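Local coordinates for protein phosphoserine phosphatase RsbX (Bacillus subtilis, PDB 3W42) that dephosphorylates the phosphoserine form of RsbS, acting as a manganese-binding PPM-type phosphatase that negatively regulates sigma-B in the general stress response, at residues K36-A41 with S149-H154; R100-C105 with F112-P117; D156-P161 with L191-G196. All blocks are in the same frame, centred on the assembly; numbering follows the deposited sequence.

Contact 1 of 3, residues K36-A41 with S149-H154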
ATOM      1  N   LYS A  36     -14.089  -3.344 -12.874  1.00  7.84           N
ATOM      2  CA  LYS A  36     -13.440  -4.616 -13.144  1.00  8.56           C
ATOM      3  C   LYS A  36     -12.217  -4.871 -12.249  1.00  7.17           C
ATOM      4  O   LYS A  36     -11.926  -6.031 -11.932  1.00  7.40           O
ATOM      5  CB  LYS A  36     -13.047  -4.739 -14.602  1.00 10.99           C
ATOM      6  CG  LYS A  36     -14.307  -4.784 -15.538  1.00 19.14           C
ATOM      7  CD  LYS A  36     -14.017  -4.698 -17.072  1.00 26.90           C
ATOM      8  CE  LYS A  36     -13.106  -5.803 -17.864  1.00 30.21           C
ATOM      9  NZ  LYS A  36     -13.178  -5.627 -19.431  1.00 23.93           N
ATOM     10  N   GLU A  37     -11.433  -3.859 -11.907  1.00  7.33           N
ATOM     11  CA  GLU A  37     -10.147  -4.057 -11.285  1.00  8.02           C
ATOM     12  C   GLU A  37      -9.735  -2.880 -10.458  1.00  6.74           C
ATOM     13  O   GLU A  37     -10.241  -1.763 -10.571  1.00  8.40           O
ATOM     14  CB  GLU A  37      -9.099  -4.436 -12.259  1.00  9.19           C
ATOM     15  CG  GLU A  37      -8.806  -3.410 -13.201  1.00 12.26           C
ATOM     16  CD  GLU A  37      -7.933  -3.899 -14.337  1.00 16.47           C
ATOM     17  OE1 GLU A  37      -7.188  -4.804 -14.246  1.00 21.72           O
ATOM     18  OE2 GLU A  37      -8.093  -3.480 -15.448  1.00 23.64           O
ATOM     19  N   LEU A  38      -8.754  -3.158  -9.596  1.00  7.66           N
ATOM     20  CA  LEU A  38      -8.083  -2.173  -8.700  0.66  8.32           C
ATOM     21  C   LEU A  38      -6.611  -2.225  -9.004  1.00  5.43           C
ATOM     22  O   LEU A  38      -6.050  -3.326  -9.113  1.00  6.17           O
ATOM     23  CB  LEU A  38      -8.282  -2.540  -7.182  0.66 10.78           C
ATOM     24  CG  LEU A  38      -7.670  -1.621  -6.131  0.66 11.91           C
ATOM     25  CD1 LEU A  38      -8.644  -0.426  -5.983  0.66 14.05           C
ATOM     26  CD2 LEU A  38      -7.381  -2.239  -4.711  0.66 11.97           C
ATOM     27  N   ILE A  39      -5.948  -1.071  -8.968  1.00  5.14           N
ATOM     28  CA  ILE A  39      -4.536  -1.046  -8.705  0.52  5.85           C
ATOM     29  C   ILE A  39      -4.273  -0.061  -7.602  1.00  4.99           C
ATOM     30  O   ILE A  39      -4.926   0.985  -7.458  1.00  5.76           O
ATOM     31  CB  ILE A  39      -3.705  -0.696  -9.888  0.52  5.84           C
ATOM     32  CG1 ILE A  39      -2.232  -0.953  -9.560  0.52  6.85           C
ATOM     33  CG2 ILE A  39      -3.952   0.729 -10.357  0.52  8.29           C
ATOM     34  CD1 ILE A  39      -1.389  -1.091 -10.748  0.52  8.94           C
ATOM     35  N   CYS A  40      -3.341  -0.423  -6.771  1.00  5.20           N
ATOM     36  CA  CYS A  40      -2.914   0.521  -5.717  0.50  6.43           C
ATOM     37  C   CYS A  40      -1.471   0.239  -5.358  1.00  5.66           C
ATOM     38  O   CYS A  40      -0.897  -0.800  -5.598  1.00  7.63           O
ATOM     39  CB  CYS A  40      -3.802   0.683  -4.529  0.50  7.30           C
ATOM     40  SG  CYS A  40      -3.796  -0.864  -3.567  0.50  5.72           S
ATOM     41  N   ALA A  41      -0.843   1.284  -4.855  1.00  4.82           N
ATOM     42  CA  ALA A  41       0.551   1.221  -4.453  1.00  4.95           C
ATOM     43  C   ALA A  41       0.797   2.207  -3.348  1.00  4.78           C
ATOM     44  O   ALA A  41       0.183   3.283  -3.320  1.00  5.87           O
ATOM     45  CB  ALA A  41       1.466   1.498  -5.611  1.00  6.66           C
ATOM     46  N   SER A 149     -13.362 -10.070   2.723  1.00  5.13           N
ATOM     47  CA  SER A 149     -11.976  -9.788   3.086  1.00  5.52           C
ATOM     48  C   SER A 149     -11.718  -8.315   3.260  1.00  4.72           C
ATOM     49  O   SER A 149     -12.317  -7.484   2.570  1.00  5.75           O
ATOM     50  CB  SER A 149     -11.032 -10.370   2.032  1.00  5.90           C
ATOM     51  OG  SER A 149     -11.113 -11.791   1.970  1.00  7.18           O
ATOM     52  N   LYS A 150     -10.822  -7.984   4.190  1.00  4.76           N
ATOM     53  CA  LYS A 150     -10.450  -6.613   4.497  1.00  4.85           C
ATOM     54  C   LYS A 150      -8.914  -6.528   4.515  1.00  5.46           C
ATOM     55  O   LYS A 150      -8.273  -7.456   5.037  1.00  6.65           O
ATOM     56  CB  LYS A 150     -11.009  -6.173   5.850  1.00  5.40           C
ATOM     57  CG  LYS A 150     -12.501  -6.031   5.851  1.00  5.52           C
ATOM     58  CD  LYS A 150     -13.189  -5.938   7.187  1.00  6.33           C
ATOM     59  CE  LYS A 150     -13.385  -7.331   7.788  1.00  6.56           C
ATOM     60  NZ  LYS A 150     -13.887  -7.303   9.136  1.00  8.25           N
ATOM     61  N   PHE A 151      -8.331  -5.463   3.997  1.00  4.15           N
ATOM     62  CA  PHE A 151      -6.904  -5.369   3.902  1.00  4.13           C
ATOM     63  C   PHE A 151      -6.394  -3.981   4.273  1.00  3.53           C
ATOM     64  O   PHE A 151      -7.138  -2.989   4.176  1.00  4.33           O
ATOM     65  CB  PHE A 151      -6.349  -5.823   2.575  1.00  4.48           C
ATOM     66  CG  PHE A 151      -6.681  -4.927   1.394  1.00  4.32           C
ATOM     67  CD1 PHE A 151      -5.926  -3.812   1.134  1.00  5.47           C
ATOM     68  CD2 PHE A 151      -7.751  -5.210   0.564  1.00  5.14           C
ATOM     69  CE1 PHE A 151      -6.277  -2.965  -0.003  1.00  5.21           C
ATOM     70  CE2 PHE A 151      -8.043  -4.373  -0.530  1.00  5.95           C
ATOM     71  CZ  PHE A 151      -7.313  -3.278  -0.805  1.00  5.48           C
ATOM     72  N   ILE A 152      -5.120  -3.909   4.565  1.00  3.84           N
ATOM     73  CA  ILE A 152      -4.384  -2.665   4.703  1.00  3.71           C
ATOM     74  C   ILE A 152      -3.043  -2.781   4.035  1.00  3.25           C
ATOM     75  O   ILE A 152      -2.386  -3.847   4.111  1.00  4.39           O
ATOM     76  CB  ILE A 152      -4.246  -2.268   6.181  1.00  4.65           C
ATOM     77  CG1 ILE A 152      -3.668  -0.840   6.348  1.00  5.51           C
ATOM     78  CG2 ILE A 152      -3.409  -3.267   6.980  1.00  6.08           C
ATOM     79  CD1 ILE A 152      -3.664  -0.330   7.799  1.00  6.94           C
ATOM     80  N   ILE A 153      -2.580  -1.707   3.439  1.00  3.79           N
ATOM     81  CA  ILE A 153      -1.188  -1.496   3.036  1.00  3.94           C
ATOM     82  C   ILE A 153      -0.705  -0.267   3.777  1.00  3.91           C
ATOM     83  O   ILE A 153      -1.401   0.766   3.708  1.00  4.56           O
ATOM     84  CB  ILE A 153      -1.018  -1.274   1.524  1.00  4.30           C
ATOM     85  CG1 ILE A 153      -1.575  -2.476   0.739  1.00  5.04           C
ATOM     86  CG2 ILE A 153       0.428  -1.054   1.171  1.00  5.25           C
ATOM     87  CD1 ILE A 153      -1.691  -2.179  -0.790  1.00  9.92           C
ATOM     88  N   HIS A 154       0.419  -0.309   4.473  1.00  4.00           N
ATOM     89  CA  HIS A 154       0.850   0.858   5.256  1.00  4.19           C
ATOM     90  C   HIS A 154       2.339   1.036   5.276  1.00  4.40           C
ATOM     91  O   HIS A 154       3.131   0.058   5.249  1.00  4.94           O
ATOM     92  CB  HIS A 154       0.310   0.772   6.676  1.00  5.16           C
ATOM     93  CG  HIS A 154       0.874  -0.296   7.545  1.00  5.53           C
ATOM     94  ND1 HIS A 154       2.068  -0.140   8.216  1.00  6.21           N
ATOM     95  CD2 HIS A 154       0.431  -1.529   7.919  1.00  6.18           C
ATOM     96  CE1 HIS A 154       2.293  -1.254   8.942  1.00  7.23           C
ATOM     97  NE2 HIS A 154       1.305  -2.107   8.780  1.00  7.52           N
TER

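Contact 2 of 3, residues R100-C105 with F112-P117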
ATOM      1  N   ARG A 100     -12.137 -12.566  -8.120  1.00  6.92           N
ATOM      2  CA  ARG A 100     -11.681 -12.385  -6.720  1.00  6.86           C
ATOM      3  C   ARG A 100     -10.246 -12.843  -6.602  1.00  6.22           C
ATOM      4  O   ARG A 100      -9.900 -13.622  -5.722  1.00  7.89           O
ATOM      5  CB  ARG A 100     -12.601 -13.013  -5.677  1.00  7.05           C
ATOM      6  CG  ARG A 100     -13.960 -12.343  -5.607  1.00  7.06           C
ATOM      7  CD  ARG A 100     -14.682 -12.686  -4.313  1.00  6.34           C
ATOM      8  NE  ARG A 100     -15.946 -11.995  -4.107  1.00  6.43           N
ATOM      9  CZ  ARG A 100     -17.113 -12.389  -4.573  1.00  6.71           C
ATOM     10  NH1 ARG A 100     -17.195 -13.546  -5.271  1.00  7.71           N
ATOM     11  NH2 ARG A 100     -18.184 -11.697  -4.356  1.00  7.18           N
ATOM     12  N   GLN A 101      -9.382 -12.305  -7.447  1.00  6.46           N
ATOM     13  CA  GLN A 101      -7.970 -12.676  -7.443  1.00  6.34           C
ATOM     14  C   GLN A 101      -7.139 -11.410  -7.178  1.00  6.30           C
ATOM     15  O   GLN A 101      -7.397 -10.367  -7.758  1.00 10.12           O
ATOM     16  CB  GLN A 101      -7.562 -13.293  -8.747  1.00  9.32           C
ATOM     17  CG  GLN A 101      -6.138 -13.928  -8.663  1.00 10.72           C
ATOM     18  CD  GLN A 101      -5.766 -14.724  -9.887  1.00 14.63           C
ATOM     19  OE1 GLN A 101      -5.694 -15.992  -9.828  1.00 18.84           O
ATOM     20  NE2 GLN A 101      -5.468 -14.030 -10.976  1.00 17.85           N
ATOM     21  N   PHE A 102      -6.117 -11.522  -6.339  1.00  5.46           N
ATOM     22  CA  PHE A 102      -5.168 -10.456  -6.203  1.00  5.86           C
ATOM     23  C   PHE A 102      -3.787 -10.895  -6.541  1.00  5.40           C
ATOM     24  O   PHE A 102      -3.435 -12.081  -6.421  1.00  6.32           O
ATOM     25  CB  PHE A 102      -5.257  -9.818  -4.787  1.00  7.54           C
ATOM     26  CG  PHE A 102      -4.704 -10.633  -3.667  1.00  7.67           C
ATOM     27  CD1 PHE A 102      -3.388 -10.565  -3.301  1.00  9.68           C
ATOM     28  CD2 PHE A 102      -5.548 -11.488  -2.968  1.00 10.40           C
ATOM     29  CE1 PHE A 102      -2.902 -11.251  -2.280  1.00 12.18           C
ATOM     30  CE2 PHE A 102      -5.070 -12.221  -1.863  1.00 11.71           C
ATOM     31  CZ  PHE A 102      -3.746 -12.025  -1.525  1.00 12.34           C
ATOM     32  N   THR A 103      -2.956  -9.919  -6.932  1.00  5.42           N
ATOM     33  CA  THR A 103      -1.564 -10.150  -7.190  1.00  5.70           C
ATOM     34  C   THR A 103      -0.792  -9.015  -6.426  1.00  5.05           C
ATOM     35  O   THR A 103      -1.245  -7.866  -6.368  1.00  5.71           O
ATOM     36  CB  THR A 103      -1.232 -10.121  -8.635  1.00  6.67           C
ATOM     37  OG1 THR A 103      -1.768  -8.973  -9.287  1.00  7.52           O
ATOM     38  CG2 THR A 103      -1.681 -11.402  -9.364  1.00  7.80           C
ATOM     39  N   TYR A 104       0.343  -9.360  -5.869  1.00  5.23           N
ATOM     40  CA  TYR A 104       1.069  -8.478  -4.972  1.00  4.71           C
ATOM     41  C   TYR A 104       2.537  -8.650  -5.118  1.00  5.00           C
ATOM     42  O   TYR A 104       3.057  -9.786  -5.143  1.00  6.10           O
ATOM     43  CB  TYR A 104       0.659  -8.806  -3.495  1.00  5.79           C
ATOM     44  CG  TYR A 104       1.345  -7.973  -2.461  1.00  5.35           C
ATOM     45  CD1 TYR A 104       0.996  -6.616  -2.313  1.00  5.23           C
ATOM     46  CD2 TYR A 104       2.373  -8.481  -1.683  1.00  6.04           C
ATOM     47  CE1 TYR A 104       1.632  -5.838  -1.347  1.00  5.74           C
ATOM     48  CE2 TYR A 104       3.025  -7.680  -0.731  1.00  6.04           C
ATOM     49  CZ  TYR A 104       2.631  -6.360  -0.581  1.00  5.45           C
ATOM     50  OH  TYR A 104       3.230  -5.531   0.331  1.00  6.33           O
ATOM     51  N   CYS A 105       3.280  -7.539  -5.167  1.00  5.09           N
ATOM     52  CA  CYS A 105       4.723  -7.569  -5.217  1.00  5.09           C
ATOM     53  C   CYS A 105       5.230  -6.379  -4.429  1.00  5.22           C
ATOM     54  O   CYS A 105       4.707  -5.273  -4.548  1.00  5.86           O
ATOM     55  CB  CYS A 105       5.232  -7.563  -6.620  1.00  6.99           C
ATOM     56  SG  CYS A 105       6.990  -7.832  -6.845  1.00  8.62           S
ATOM     57  N   PHE A 112       1.642  -5.240   3.966  1.00  4.73           N
ATOM     58  CA  PHE A 112       0.340  -5.587   3.446  1.00  4.24           C
ATOM     59  C   PHE A 112      -0.207  -6.736   4.270  1.00  4.11           C
ATOM     60  O   PHE A 112       0.477  -7.744   4.508  1.00  5.45           O
ATOM     61  CB  PHE A 112       0.458  -6.042   1.970  1.00  5.12           C
ATOM     62  CG  PHE A 112      -0.779  -6.597   1.340  1.00  4.71           C
ATOM     63  CD1 PHE A 112      -2.024  -5.983   1.416  1.00  4.89           C
ATOM     64  CD2 PHE A 112      -0.703  -7.732   0.519  1.00  5.89           C
ATOM     65  CE1 PHE A 112      -3.107  -6.489   0.729  1.00  5.35           C
ATOM     66  CE2 PHE A 112      -1.770  -8.245  -0.159  1.00  6.80           C
ATOM     67  CZ  PHE A 112      -3.005  -7.630  -0.058  1.00  6.30           C
ATOM     68  N   ILE A 113      -1.455  -6.582   4.734  1.00  4.02           N
ATOM     69  CA  ILE A 113      -2.150  -7.596   5.489  1.00  5.02           C
ATOM     70  C   ILE A 113      -3.548  -7.727   4.922  1.00  4.70           C
ATOM     71  O   ILE A 113      -4.258  -6.709   4.845  1.00  5.28           O
ATOM     72  CB  ILE A 113      -2.239  -7.212   7.049  1.00  6.66           C
ATOM     73  CG1 ILE A 113      -0.848  -6.924   7.638  1.00  7.82           C
ATOM     74  CG2 ILE A 113      -2.953  -8.370   7.746  1.00  8.78           C
ATOM     75  CD1 ILE A 113      -0.381  -5.518   7.558  1.00 10.06           C
ATOM     76  N   LEU A 114      -3.950  -8.918   4.534  1.00  6.10           N
ATOM     77  CA  LEU A 114      -5.312  -9.196   4.049  1.00  6.09           C
ATOM     78  C   LEU A 114      -5.915 -10.238   4.984  1.00  7.40           C
ATOM     79  O   LEU A 114      -5.393 -11.321   5.159  1.00  9.47           O
ATOM     80  CB  LEU A 114      -5.307  -9.599   2.590  1.00  7.24           C
ATOM     81  CG  LEU A 114      -6.716  -9.856   1.950  1.00  8.85           C
ATOM     82  CD1 LEU A 114      -6.744  -9.406   0.452  1.00 10.10           C
ATOM     83  CD2 LEU A 114      -7.229 -11.269   2.201  1.00 10.93           C
ATOM     84  N   HIS A 115      -7.023  -9.858   5.614  1.00  7.43           N
ATOM     85  CA  HIS A 115      -7.769 -10.656   6.596  1.00  8.27           C
ATOM     86  C   HIS A 115      -8.973 -11.241   5.915  1.00  6.81           C
ATOM     87  O   HIS A 115      -9.762 -10.546   5.335  1.00  8.53           O
ATOM     88  CB  HIS A 115      -8.281  -9.735   7.751  1.00 11.58           C
ATOM     89  CG  HIS A 115      -9.198 -10.435   8.724  1.00 15.19           C
ATOM     90  ND1 HIS A 115      -8.777 -11.287   9.711  1.00 17.69           N
ATOM     91  CD2 HIS A 115     -10.536 -10.522   8.734  1.00 15.43           C
ATOM     92  CE1 HIS A 115      -9.809 -11.839  10.318  1.00 15.53           C
ATOM     93  NE2 HIS A 115     -10.903 -11.411   9.699  1.00 15.96           N
ATOM     94  N   SER A 116      -9.110 -12.566   6.040  1.00  7.49           N
ATOM     95  CA  SER A 116     -10.186 -13.352   5.487  0.70 10.13           C
ATOM     96  C   SER A 116     -11.249 -13.580   6.565  1.00 10.28           C
ATOM     97  O   SER A 116     -10.882 -13.866   7.698  1.00 10.77           O
ATOM     98  CB  SER A 116      -9.515 -14.686   5.080  0.70  9.94           C
ATOM     99  OG  SER A 116     -10.459 -15.498   4.440  0.70 14.61           O
ATOM    100  N   PRO A 117     -12.511 -13.588   6.232  1.00 11.79           N
ATOM    101  CA  PRO A 117     -13.558 -13.843   7.305  1.00 14.61           C
ATOM    102  C   PRO A 117     -13.348 -15.104   7.995  1.00 14.26           C
ATOM    103  O   PRO A 117     -13.579 -15.223   9.194  1.00 20.90           O
ATOM    104  CB  PRO A 117     -14.859 -13.851   6.449  1.00 17.47           C
ATOM    105  CG  PRO A 117     -14.513 -12.891   5.341  1.00 17.57           C
ATOM    106  CD  PRO A 117     -13.122 -13.242   4.899  1.00 12.47           C
TER

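Contact 3 of 3, residues D156-P161 with L191-G196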
ATOM      1  N   ASP A 156       5.856   2.450   7.254  1.00  5.36           N
ATOM      2  CA  ASP A 156       6.413   2.257   8.592  1.00  5.94           C
ATOM      3  C   ASP A 156       6.060   3.318   9.605  1.00  6.32           C
ATOM      4  O   ASP A 156       6.262   3.128  10.766  1.00  9.28           O
ATOM      5  CB  ASP A 156       7.929   2.036   8.493  1.00  5.55           C
ATOM      6  CG  ASP A 156       8.700   3.241   8.002  1.00  4.99           C
ATOM      7  OD1 ASP A 156       8.077   4.265   7.680  1.00  5.33           O
ATOM      8  OD2 ASP A 156       9.964   3.113   7.943  1.00  5.99           O
ATOM      9  N   GLY A 157       5.449   4.405   9.187  1.00  5.75           N
ATOM     10  CA  GLY A 157       4.947   5.398  10.129  1.00  6.12           C
ATOM     11  C   GLY A 157       3.767   4.887  10.939  1.00  7.06           C
ATOM     12  O   GLY A 157       3.466   5.485  11.962  1.00  8.23           O
ATOM     13  N   LEU A 158       3.066   3.836  10.505  1.00  6.87           N
ATOM     14  CA  LEU A 158       1.994   3.233  11.243  1.00  7.08           C
ATOM     15  C   LEU A 158       2.583   1.995  11.975  1.00  8.28           C
ATOM     16  O   LEU A 158       3.002   1.038  11.362  1.00 10.15           O
ATOM     17  CB  LEU A 158       0.885   2.758  10.322  1.00  6.24           C
ATOM     18  CG  LEU A 158      -0.305   2.142  11.038  1.00  7.10           C
ATOM     19  CD1 LEU A 158      -1.050   3.061  11.896  1.00  8.47           C
ATOM     20  CD2 LEU A 158      -1.243   1.497  10.036  1.00  7.25           C
ATOM     21  N   ASN A 159       2.578   2.094  13.321  1.00  9.54           N
ATOM     22  CA  ASN A 159       3.164   1.090  14.195  1.00 11.96           C
ATOM     23  C   ASN A 159       2.050   0.613  15.141  1.00 10.25           C
ATOM     24  O   ASN A 159       1.652   1.275  16.072  1.00 13.25           O
ATOM     25  CB  ASN A 159       4.316   1.676  14.990  1.00 15.57           C
ATOM     26  CG  ASN A 159       5.011   0.652  15.853  1.00 22.59           C
ATOM     27  OD1 ASN A 159       4.718  -0.572  15.789  1.00 24.56           O
ATOM     28  ND2 ASN A 159       5.953   1.130  16.679  1.00 28.63           N
ATOM     29  N   VAL A 160       1.571  -0.599  14.865  1.00 10.55           N
ATOM     30  CA  VAL A 160       0.392  -1.172  15.543  1.00  9.28           C
ATOM     31  C   VAL A 160       0.702  -2.539  16.060  1.00  9.62           C
ATOM     32  O   VAL A 160       1.251  -3.351  15.336  1.00 12.06           O
ATOM     33  CB  VAL A 160      -0.816  -1.307  14.507  1.00 10.91           C
ATOM     34  CG1 VAL A 160      -2.011  -1.980  15.203  1.00 10.89           C
ATOM     35  CG2 VAL A 160      -1.167   0.017  13.980  1.00 11.77           C
ATOM     36  N   PRO A 161       0.382  -2.869  17.305  1.00 10.35           N
ATOM     37  CA  PRO A 161       0.750  -4.210  17.843  1.00 12.10           C
ATOM     38  C   PRO A 161       0.107  -5.381  17.104  1.00 10.37           C
ATOM     39  O   PRO A 161       0.761  -6.341  16.882  1.00 13.63           O
ATOM     40  CB  PRO A 161       0.327  -4.154  19.304  1.00 12.76           C
ATOM     41  CG  PRO A 161       0.325  -2.729  19.648  1.00 12.21           C
ATOM     42  CD  PRO A 161      -0.102  -1.981  18.360  1.00 10.91           C
ATOM     43  N   LEU A 191       2.976   8.990   7.736  1.00  5.32           N
ATOM     44  CA  LEU A 191       2.129   7.800   7.959  1.00  5.63           C
ATOM     45  C   LEU A 191       1.133   7.753   6.844  1.00  5.61           C
ATOM     46  O   LEU A 191       0.318   8.688   6.680  1.00  6.35           O
ATOM     47  CB  LEU A 191       1.452   7.932   9.321  1.00  6.97           C
ATOM     48  CG  LEU A 191       0.744   6.730   9.896  1.00  7.18           C
ATOM     49  CD1 LEU A 191       0.458   6.941  11.379  1.00  9.20           C
ATOM     50  CD2 LEU A 191      -0.518   6.396   9.190  1.00  9.31           C
ATOM     51  N   THR A 192       1.135   6.650   6.067  1.00  5.05           N
ATOM     52  CA  THR A 192       0.231   6.399   4.943  1.00  4.57           C
ATOM     53  C   THR A 192      -0.341   5.052   5.066  1.00  5.17           C
ATOM     54  O   THR A 192       0.402   4.078   5.297  1.00  5.14           O
ATOM     55  CB  THR A 192       0.975   6.561   3.597  1.00  5.55           C
ATOM     56  OG1 THR A 192       1.609   7.820   3.537  1.00  6.03           O
ATOM     57  CG2 THR A 192       0.040   6.445   2.447  1.00  6.77           C
ATOM     58  N   TYR A 193      -1.654   4.925   4.858  1.00  4.73           N
ATOM     59  CA  TYR A 193      -2.234   3.594   4.720  1.00  5.30           C
ATOM     60  C   TYR A 193      -3.380   3.637   3.748  1.00  5.02           C
ATOM     61  O   TYR A 193      -4.052   4.648   3.566  1.00  5.38           O
ATOM     62  CB  TYR A 193      -2.650   2.960   6.080  1.00  5.47           C
ATOM     63  CG  TYR A 193      -3.655   3.690   6.908  1.00  5.20           C
ATOM     64  CD1 TYR A 193      -5.009   3.622   6.660  1.00  6.20           C
ATOM     65  CD2 TYR A 193      -3.251   4.425   8.009  1.00  6.09           C
ATOM     66  CE1 TYR A 193      -5.923   4.278   7.501  1.00  6.86           C
ATOM     67  CE2 TYR A 193      -4.157   5.039   8.840  1.00  7.49           C
ATOM     68  CZ  TYR A 193      -5.468   4.983   8.592  1.00  7.34           C
ATOM     69  OH  TYR A 193      -6.341   5.623   9.453  1.00  9.83           O
ATOM     70  N   ILE A 194      -3.619   2.479   3.122  1.00  4.37           N
ATOM     71  CA  ILE A 194      -4.766   2.224   2.274  1.00  4.28           C
ATOM     72  C   ILE A 194      -5.511   1.065   2.886  1.00  3.59           C
ATOM     73  O   ILE A 194      -4.930   0.014   3.114  1.00  4.68           O
ATOM     74  CB  ILE A 194      -4.382   1.906   0.835  1.00  5.34           C
ATOM     75  CG1 ILE A 194      -3.583   3.018   0.165  1.00  7.51           C
ATOM     76  CG2 ILE A 194      -5.625   1.519   0.022  1.00  7.75           C
ATOM     77  CD1 ILE A 194      -3.176   2.753  -1.288  1.00  9.41           C
ATOM     78  N   LEU A 195      -6.796   1.241   3.152  1.00  4.31           N
ATOM     79  CA  LEU A 195      -7.697   0.222   3.615  1.00  4.26           C
ATOM     80  C   LEU A 195      -8.630  -0.198   2.488  1.00  4.61           C
ATOM     81  O   LEU A 195      -9.142   0.678   1.750  1.00  4.93           O
ATOM     82  CB  LEU A 195      -8.564   0.745   4.720  1.00  4.12           C
ATOM     83  CG  LEU A 195      -7.832   1.016   6.033  1.00  7.56           C
ATOM     84  CD1 LEU A 195      -8.626   1.777   7.026  1.00  7.86           C
ATOM     85  CD2 LEU A 195      -7.528  -0.503   6.711  1.00 13.09           C
ATOM     86  N   GLY A 196      -8.985  -1.471   2.420  1.00  4.25           N
ATOM     87  CA  GLY A 196     -10.006  -1.938   1.529  1.00  4.46           C
ATOM     88  C   GLY A 196     -10.881  -2.988   2.202  1.00  4.10           C
ATOM     89  O   GLY A 196     -10.448  -3.778   3.004  1.00  4.97           O
TER

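Contact 1 of 3, residues K36-A41 with S149-H154
Cys40 and Ile153 meet at the tighter of two apolar touches between strands 37-45 and 150-154: the sulfur SG of Cys40 lies 3.7 Å from CD1, the far methyl of Ile153. The isoleucine presents that methyl because its CG1 branch is anti to the carbonyl carbon (chi1 -58°) and then runs on extended, while CG2 takes the place anti to the backbone N. Cys40 answers with a short side chain, SG standing between its backbone N and carbonyl carbon. Two residues back on each strand, Leu38 and Phe151 approach from opposite directions, and CD2 of the leucine comes within 4.0 Å of CZ at the far end of the ring, obliquely. Leu38 and Cys40 each have a second conformer, so both distances, and their ranking, hold for the modelled one. No hydrogen bond joins the two segments, since the strands belong to different sheets of the alpha-beta-beta-alpha sandwich of PPM phosphatases and face each other across its hydrophobic interior. Strand 88-96 helps fill this layer: Leu93 and Ile95 lie against the Phe151 ring, and Ile95 also against Leu38. The looser side is the start of strand 37-45. There Lys36 is exposed and Glu37 partly so; their backbone N atoms are hydrogen-bonded to OD1 of Asp34, while the Glu37 carboxylate has a long, weak ion pair with Lys94.

Contact 2 of 3, residues R100-C105 with F112-P117
Tyr104 and Phe112 overlap closely without forming a regular stack: their ring centroids are 4.5 Å apart, yet the planes are inclined at 32°. The two side chains slide past each other in opposite directions, each with CG anti to its own backbone N. This brings CD2 of Phe112 over the centre of the tyrosine ring, 3.4 Å above its plane, and lays the phenol end of Tyr104 beside the root of the phenylalanine, with OH 3.3 Å from CB of Phe112. That last touch is packing; the hydroxyl is hydrogen-bonded to OG of Ser91, on neighbouring strand 88-96, which ties down the polar end of a buried ring.

Phe112 uses its edge on the next aromatic residue. It points this edge toward the face of Phe102 in an offset edge-to-face pair, with planes at 85° and centroids 5.8 Å apart; CE1 of Phe102 is 3.8 Å from CE2 of Phe112. Strands 101-107 and 111-115 follow one another in sequence and run nearly antiparallel, but they lie in opposite sheets of the PPM sandwich. The axes of their segments 101-105 and 112-115 approach no nearer than 10.4 Å, a separation bridged by side chains. The aromatic cluster of Phe102, Tyr104 and Phe112 spans the layer between the sheets. Farther along, Leu114 meets Phe102 from the opposite direction, its CD1 methyl 4.0 Å from CE2 of the ring. Around this end, Leu93 touches both Phe102 and Phe112, whereas Phe151 packs on Leu114.

Contact 3 of 3, residues D156-P161 with L191-G196
With CG anti to the backbone N in both residues (chi1 -178° in Leu158, -169° in Leu191), the two leucines extend from their chains and cross at a slant. CB of Leu158 lies 4.0 Å from the branch carbon CG of Leu191, and the CD2 methyl of Leu191 rests against the same CB. The second torsion of Leu158 (65°) parts its methyls between two neighbours. CD1 comes to 4.2 Å from CD1 of Leu191, while CD2 reaches CD2 of the Tyr193 ring at 4.1 Å, obliquely.

The closest touch involves the loop backbone: the carbonyl O of Gly157 is 3.4 Å from CD1 of Leu191. The chains are also near at this point, Gly157 CA standing 4.3 Å from Leu191 CA. No hydrogen bond crosses between the segments, so packing alone joins them. Tyr193 is fixed by its hydroxyl, hydrogen-bonded to OG of Ser177 in helix 173-179, and by stacking with Tyr15, while Ile152 and Tyr183 touch Leu158 and extend the apolar patch beyond the two segments.

The CB bond of Asp156, immediately before Gly157, points away from strand 191-198, and its carboxylate binds the metal, with OD1 as the ligand of manganese. Packing of Gly157 and Leu158 on the start of strand 191-198 thus lies directly beside the metal-binding aspartate, on the loop between strand 150-154 and helix 163-169. Asp44 and Asp189 bind the same ion, the acidic metal centre of a PPM-type phosphatase.

How the contacts relate
Contacts 1 and 2 both bridge the two sheets through the buried interior; contact 3 is also largely buried, with only Gly157 of its touching residues partly exposed, and packs a loop on one sheet beside the manganese site. Strand 150-154 links contact 1 to both others: it pairs with strand 111-115 of contact 2, probably through Lys150 O to His115 N, and with strand 191-198 of contact 3, probably through Ile153 O to Ile194 N. Contacts 2 and 3 do not touch. Chemistry shifts accordingly: leucine on a phenylalanine ring and sulfur on a methyl in contact 1, aromatic clustering in contact 2, and leucines against backbone next to a metal ligand in contact 3.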